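Local atomic coordinates of type I modular polyketide synthase (Streptomyces albus subsp. albus, PDB entry 6IYT), a protein that probably selects an extender unit, likely ethylmalonyl-coenzyme A, and transfers its acyl group to a carrier protein during assembly of the polyketide salinomycin. Residues V93-T98 / R430-F435; V43-S48 / T104-P109; P34-G39 / W199-V204. All blocks are in the same frame, centred on the assembly; numbering follows the deposited sequence.

Contact 1: V93-T98 / R430-F435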
# COMPACT_ATOMS: atom_id res chain seq x y z
N VAL A 93 3.50 20.51 6.96
CA VAL A 93 4.69 19.85 7.43
C VAL A 93 5.88 20.26 6.57
O VAL A 93 5.83 20.22 5.34
CB VAL A 93 4.53 18.35 7.39
CG1 VAL A 93 5.79 17.66 7.87
CG2 VAL A 93 3.29 17.92 8.19
N VAL A 94 6.95 20.66 7.24
CA VAL A 94 8.22 20.90 6.61
C VAL A 94 9.19 19.77 6.94
O VAL A 94 9.28 19.35 8.09
CB VAL A 94 8.82 22.24 7.16
CG1 VAL A 94 10.06 22.61 6.40
CG2 VAL A 94 7.80 23.35 7.04
N LEU A 95 10.03 19.40 5.96
CA LEU A 95 11.04 18.35 6.13
C LEU A 95 12.43 18.88 5.85
O LEU A 95 12.61 19.71 4.97
CB LEU A 95 10.76 17.18 5.20
CG LEU A 95 9.36 16.55 5.29
CD1 LEU A 95 9.24 15.47 4.24
CD2 LEU A 95 9.10 15.99 6.66
N GLY A 96 13.39 18.45 6.67
CA GLY A 96 14.79 18.80 6.45
C GLY A 96 15.66 18.31 7.57
O GLY A 96 15.19 17.69 8.51
N THR A 97 16.94 18.61 7.50
CA THR A 97 17.87 18.14 8.50
C THR A 97 18.42 19.27 9.38
O THR A 97 18.43 19.17 10.61
CB THR A 97 19.02 17.38 7.87
OG1 THR A 97 18.50 16.28 7.13
CG2 THR A 97 19.96 16.85 8.95
N THR A 98 18.82 20.35 8.75
CA THR A 98 19.35 21.47 9.48
C THR A 98 18.24 22.42 9.76
O THR A 98 17.26 22.46 9.03
CB THR A 98 20.44 22.17 8.67
OG1 THR A 98 19.86 22.83 7.53
CG2 THR A 98 21.47 21.13 8.21
N ARG A 430 10.17 9.71 2.08
CA ARG A 430 8.91 9.16 1.57
C ARG A 430 7.93 8.77 2.69
O ARG A 430 6.75 9.09 2.61
CB ARG A 430 9.16 7.95 0.65
CG ARG A 430 7.90 7.37 0.06
CD ARG A 430 7.19 8.34 -0.83
NE ARG A 430 6.04 8.98 -0.18
CZ ARG A 430 5.23 9.86 -0.77
NH1 ARG A 430 5.55 10.38 -1.96
NH2 ARG A 430 4.16 10.31 -0.13
N VAL A 431 8.42 8.10 3.71
CA VAL A 431 7.56 7.73 4.86
C VAL A 431 6.97 9.00 5.48
O VAL A 431 5.77 9.07 5.76
CB VAL A 431 8.32 6.92 5.90
CG1 VAL A 431 7.46 6.67 7.13
CG2 VAL A 431 8.75 5.58 5.28
N LEU A 432 7.85 9.92 5.86
CA LEU A 432 7.38 11.16 6.50
C LEU A 432 6.42 11.93 5.61
O LEU A 432 5.49 12.60 6.12
CB LEU A 432 8.56 12.04 6.87
CG LEU A 432 9.48 11.53 8.00
CD1 LEU A 432 10.64 12.50 8.19
CD2 LEU A 432 8.72 11.34 9.29
N THR A 433 6.67 11.92 4.30
CA THR A 433 5.77 12.57 3.33
C THR A 433 4.37 11.93 3.28
O THR A 433 3.37 12.61 3.39
CB THR A 433 6.40 12.65 1.93
OG1 THR A 433 7.65 13.37 2.00
CG2 THR A 433 5.49 13.38 0.98
N SER A 434 4.32 10.61 3.33
CA SER A 434 3.06 9.92 3.41
C SER A 434 2.35 10.18 4.73
O SER A 434 1.12 10.43 4.77
CB SER A 434 3.25 8.43 3.15
OG SER A 434 3.68 8.23 1.81
N PHE A 435 3.11 10.17 5.83
CA PHE A 435 2.55 10.52 7.12
C PHE A 435 1.93 11.96 7.05
O PHE A 435 0.86 12.20 7.59
CB PHE A 435 3.61 10.53 8.21
CG PHE A 435 4.08 9.17 8.67
CD1 PHE A 435 3.53 7.98 8.21
CD2 PHE A 435 5.09 9.11 9.65
CE1 PHE A 435 3.96 6.76 8.74
CE2 PHE A 435 5.56 7.91 10.11
CZ PHE A 435 5.00 6.72 9.65

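Contact 2: V43-S48 / T104-P109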
# COMPACT_ATOMS: atom_id res chain seq x y z
N VAL A 43 14.01 15.43 9.50
CA VAL A 43 13.13 15.71 10.63
C VAL A 43 11.85 16.35 10.03
O VAL A 43 11.99 17.19 9.16
CB VAL A 43 13.80 16.83 11.50
CG1 VAL A 43 13.01 17.11 12.74
CG2 VAL A 43 15.26 16.47 11.80
N PRO A 44 10.66 16.10 10.62
CA PRO A 44 9.48 16.91 10.32
C PRO A 44 9.25 18.01 11.33
O PRO A 44 9.37 17.80 12.52
CB PRO A 44 8.35 15.90 10.39
CG PRO A 44 8.75 15.00 11.51
CD PRO A 44 10.29 14.91 11.41
N TRP A 45 8.89 19.20 10.84
CA TRP A 45 8.37 20.26 11.67
C TRP A 45 6.88 20.43 11.31
O TRP A 45 6.56 20.82 10.17
CB TRP A 45 9.08 21.57 11.36
CG TRP A 45 10.40 21.74 11.98
CD1 TRP A 45 11.11 20.81 12.72
CD2 TRP A 45 11.18 22.94 12.00
NE1 TRP A 45 12.31 21.34 13.11
CE2 TRP A 45 12.37 22.65 12.69
CE3 TRP A 45 10.99 24.24 11.47
CZ2 TRP A 45 13.38 23.61 12.88
CZ3 TRP A 45 11.96 25.18 11.67
CH2 TRP A 45 13.15 24.87 12.37
N ILE A 46 5.99 20.07 12.23
CA ILE A 46 4.57 20.12 11.95
C ILE A 46 4.00 21.42 12.51
O ILE A 46 4.53 21.94 13.46
CB ILE A 46 3.79 18.91 12.48
CG1 ILE A 46 3.68 18.93 13.98
CG2 ILE A 46 4.46 17.61 12.02
CD1 ILE A 46 2.81 17.84 14.51
N VAL A 47 3.15 22.06 11.72
CA VAL A 47 2.54 23.36 12.10
C VAL A 47 1.05 23.31 11.82
O VAL A 47 0.63 22.76 10.79
CB VAL A 47 3.18 24.51 11.27
CG1 VAL A 47 2.88 25.87 11.87
CG2 VAL A 47 4.67 24.32 11.16
N SER A 48 0.23 23.96 12.66
CA SER A 48 -1.19 24.03 12.40
C SER A 48 -1.81 25.26 13.00
O SER A 48 -1.25 25.88 13.92
CB SER A 48 -1.91 22.78 12.92
OG SER A 48 -1.88 22.72 14.34
N THR A 104 14.07 27.76 6.13
CA THR A 104 13.83 28.08 4.72
C THR A 104 12.53 27.43 4.20
O THR A 104 11.75 28.03 3.42
CB THR A 104 15.05 27.60 3.87
OG1 THR A 104 16.11 28.55 3.99
CG2 THR A 104 14.69 27.42 2.41
N GLY A 105 12.28 26.20 4.64
CA GLY A 105 11.16 25.43 4.13
C GLY A 105 9.81 25.91 4.63
O GLY A 105 8.78 25.58 4.07
N LEU A 106 9.82 26.69 5.71
CA LEU A 106 8.58 27.28 6.23
C LEU A 106 8.00 28.23 5.21
O LEU A 106 6.82 28.52 5.23
CB LEU A 106 8.82 28.01 7.55
CG LEU A 106 9.04 27.13 8.76
CD1 LEU A 106 9.67 27.90 9.90
CD2 LEU A 106 7.74 26.50 9.20
N GLU A 107 8.83 28.69 4.29
CA GLU A 107 8.35 29.55 3.23
C GLU A 107 7.58 28.76 2.18
O GLU A 107 6.75 29.32 1.48
CB GLU A 107 9.52 30.30 2.57
CG GLU A 107 10.09 31.43 3.42
CD GLU A 107 11.57 31.66 3.18
OE1 GLU A 107 12.19 30.88 2.42
OE2 GLU A 107 12.15 32.58 3.82
N ALA A 108 7.79 27.45 2.13
CA ALA A 108 7.11 26.61 1.13
C ALA A 108 7.02 25.17 1.58
O ALA A 108 7.83 24.33 1.16
CB ALA A 108 7.86 26.68 -0.19
N PRO A 109 6.11 24.89 2.51
CA PRO A 109 6.19 23.60 3.16
C PRO A 109 6.04 22.44 2.18
O PRO A 109 5.30 22.54 1.18
CB PRO A 109 5.01 23.63 4.12
CG PRO A 109 4.89 25.07 4.48
CD PRO A 109 5.19 25.80 3.20

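Contact 3: P34-G39 / W199-V204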
# COMPACT_ATOMS: atom_id res chain seq x y z
N PRO A 34 11.62 -1.21 18.88
CA PRO A 34 12.43 -0.68 17.79
C PRO A 34 11.96 0.72 17.45
O PRO A 34 10.76 1.00 17.49
CB PRO A 34 12.18 -1.65 16.62
CG PRO A 34 11.21 -2.69 17.13
CD PRO A 34 11.24 -2.61 18.63
N ALA A 35 12.89 1.59 17.13
CA ALA A 35 12.54 2.95 16.74
C ALA A 35 12.01 2.91 15.33
O ALA A 35 12.47 2.12 14.52
CB ALA A 35 13.77 3.84 16.80
N LEU A 36 11.20 3.91 14.97
CA LEU A 36 10.79 4.09 13.59
C LEU A 36 11.99 4.34 12.68
O LEU A 36 12.10 3.73 11.62
CB LEU A 36 9.75 5.22 13.45
CG LEU A 36 9.31 5.56 12.01
CD1 LEU A 36 8.75 4.34 11.30
CD2 LEU A 36 8.28 6.68 12.00
N PHE A 37 12.90 5.25 13.09
CA PHE A 37 14.11 5.55 12.31
C PHE A 37 15.37 5.41 13.18
O PHE A 37 15.35 5.75 14.37
CB PHE A 37 14.03 6.96 11.74
CG PHE A 37 12.86 7.17 10.83
CD1 PHE A 37 12.73 6.43 9.68
CD2 PHE A 37 11.92 8.12 11.11
CE1 PHE A 37 11.69 6.66 8.80
CE2 PHE A 37 10.85 8.33 10.25
CZ PHE A 37 10.73 7.59 9.10
N SER A 38 16.46 4.97 12.55
CA SER A 38 17.77 4.98 13.18
C SER A 38 18.66 6.07 12.57
O SER A 38 18.34 6.66 11.55
CB SER A 38 18.44 3.63 12.97
OG SER A 38 18.48 3.34 11.58
N GLY A 39 19.80 6.31 13.21
CA GLY A 39 20.77 7.29 12.70
C GLY A 39 20.26 8.72 12.71
O GLY A 39 19.64 9.17 13.68
N TRP A 199 3.16 2.19 9.67
CA TRP A 199 1.96 2.98 10.06
C TRP A 199 1.58 2.71 11.52
O TRP A 199 1.21 3.62 12.25
CB TRP A 199 0.77 2.67 9.13
CG TRP A 199 0.93 3.26 7.73
CD1 TRP A 199 1.23 2.58 6.59
CD2 TRP A 199 0.70 4.62 7.33
NE1 TRP A 199 1.30 3.44 5.54
CE2 TRP A 199 0.95 4.69 5.96
CE3 TRP A 199 0.38 5.78 8.02
CZ2 TRP A 199 0.82 5.89 5.23
CZ3 TRP A 199 0.22 6.98 7.28
CH2 TRP A 199 0.46 7.01 5.92
N GLN A 200 1.58 1.46 11.90
CA GLN A 200 1.25 1.08 13.25
C GLN A 200 2.09 1.82 14.29
O GLN A 200 1.57 2.22 15.34
CB GLN A 200 1.45 -0.42 13.39
CG GLN A 200 1.16 -0.96 14.77
CD GLN A 200 1.33 -2.48 14.81
OE1 GLN A 200 1.97 -3.07 13.94
NE2 GLN A 200 0.71 -3.10 15.79
N SER A 201 3.33 2.14 13.95
CA SER A 201 4.26 2.77 14.89
C SER A 201 3.91 4.24 15.20
O SER A 201 4.33 4.79 16.26
CB SER A 201 5.72 2.67 14.37
OG SER A 201 6.00 3.72 13.45
N VAL A 202 3.07 4.84 14.36
CA VAL A 202 2.54 6.19 14.65
C VAL A 202 1.05 6.16 14.92
O VAL A 202 0.35 7.18 14.82
CB VAL A 202 2.87 7.18 13.53
CG1 VAL A 202 4.36 7.44 13.51
CG2 VAL A 202 2.38 6.68 12.18
N GLY A 203 0.58 4.96 15.26
CA GLY A 203 -0.80 4.77 15.74
C GLY A 203 -1.85 4.73 14.65
O GLY A 203 -3.04 4.96 14.91
N VAL A 204 -1.43 4.49 13.42
CA VAL A 204 -2.40 4.38 12.31
C VAL A 204 -2.60 2.92 12.01
O VAL A 204 -1.63 2.20 11.62
CB VAL A 204 -1.92 5.14 11.05
CG1 VAL A 204 -2.87 4.92 9.87
CG2 VAL A 204 -1.81 6.62 11.34

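Contact 1: V93-T98 / R430-F435
L95, on the middle strand of a three-stranded antiparallel sheet, reaches across to L432 and T433 on helix 428-439, a worked example of one leucine joining a small sheet to a helix. The sheet is consistent with the linker subdomain found between ketosynthase and acyltransferase in modular synthases, and the helix comes some 330 residues later in the chain.

The apolar part is a contact between two buried leucines whose long axes cross obliquely. L95 CD2 lies over the root of L432, 4.0 Å from its CB and 4.1 Å from L432 CD1. P44 of the neighbouring strand touches both leucines and widens the patch.

The other branch meets a polar atom without bonding to it: L95 CD1 stands 3.5 Å from T433 OG1. With chi1 at -58°, this hydroxyl lies beside its own backbone N and bonds R429 O one turn back. The methyl branch thus covers an oxygen whose hydrogen-bonding need is met within the helix.

Polar side chains occupy another side of the helix. R430 NH2 donates to S434 OG at 2.9 Å, the oxygen tilted 19° from the guanidinium plane, while E425 and E437 form salt bridges with the same arginine. One guanidinium face is covered near its rim by T433 CB, 3.8 Å above the plane.

Contact 2: V43-S48 / T104-P109
W45 and L106 bring their backbones to 8.9 Å between CA atoms, the closest approach of strand 43-48 to the chain leaving helix 99-105. The strand is an edge strand of the three-stranded antiparallel sheet, consistent with the alpha/beta linker subdomain of modular synthases. The opposing segment folds into a type I beta turn from G105 to A108, closed by a 2.9 Å bond from A108 N to G105 O, and L106 occupies the first of its two central positions. No hydrogen bond passes between the segments, so the turn is held against the strand here by side chains.

W45 and V47, two residues apart, point the same way from the strand, and L106 answers each with one methyl. Its CG lies beside the backbone N (chi1 -74°), which turns the fork to the strand. L106 CD1 comes to the rim of the six-membered ring of W45, in the ring plane, 4.0 Å from CZ3 and 4.2 Å from CE3; the side chains meet at about a right angle. W45 NE1 donates to A74 O, which with the contacts of V66, L77 and L81 should limit rotation of the indole. The backbone of L106 has its own support in R59 NE, which bonds L106 O. V94 of the middle strand also touches this leucine, and the second methyl, L106 CD2, ends 4.2 Å from V47 CG2.

Contact 3: P34-G39 / W199-V204
L36 lies with its side chain running past the hydroxyl of S201, which sits alongside CB, CG and both methyls and nearest to CD1. S201 OG is 3.5 Å from L36 CD1 and 4.0 Å from L36 CD2, with L36 CB and CG scarcely farther. The torsion chi1 of 176°, with CG anti to the backbone N, sets CG beside the leucine's own carbonyl carbon and lays the side chain along the hydroxyl. S201 OG sits between its backbone N and carbonyl carbon, with chi1 at 84°, and from there it bonds V198 O. The oxygen can therefore face an aliphatic group while its polar need is met by V198 O, in the last turn before it.

The second methyl completes the contact: L36 CD2 approaches V202 CG1 at 4.3 Å, a loose apolar touch. F435 of helix 428-439 bridges the same two residues, packing against L36 as well as V202. Behind the leucine, the next side chain in sequence folds back beneath it, so that L36 CG lies 3.6 Å above the plane of the F37 ring and over its centre. L36 is thus flanked by an aromatic face of its own segment as well as by the opposing helix end, while S143 OG bonds its carbonyl oxygen.

The receiving surface is shaped by helix termination. W199 O accepts V202 N at 3.1 Å and V204 N at 3.0 Å, from opposite faces of the carbonyl plane. Together with the bond from G203 N to Q200 O and the positive phi of G203, this is a Schellman motif, closing helix 181-200 where the N-terminal loop packs on it.

Each of the three contacts joins different parts of the fold, and none has a hydrogen bond across it. Contact 2 lies farthest from the chain centre, about 26 Å between centres, yet all three of its touching residues are buried; contacts 1 and 3 each include one partly exposed residue, T433 and S201. Contacts 1 and 2 share the antiparallel sheet: their strands are neighbours, paired by V94 O to W45 N and G96 O to V43 N. Contact 2 is purely apolar, whereas contacts 1 and 3 each set a leucine methyl beside a helix-bonded hydroxyl. Helix 428-439 links these two through F435, which packs on W199, L36 and V202. Contact 3 is a loop on a helix end.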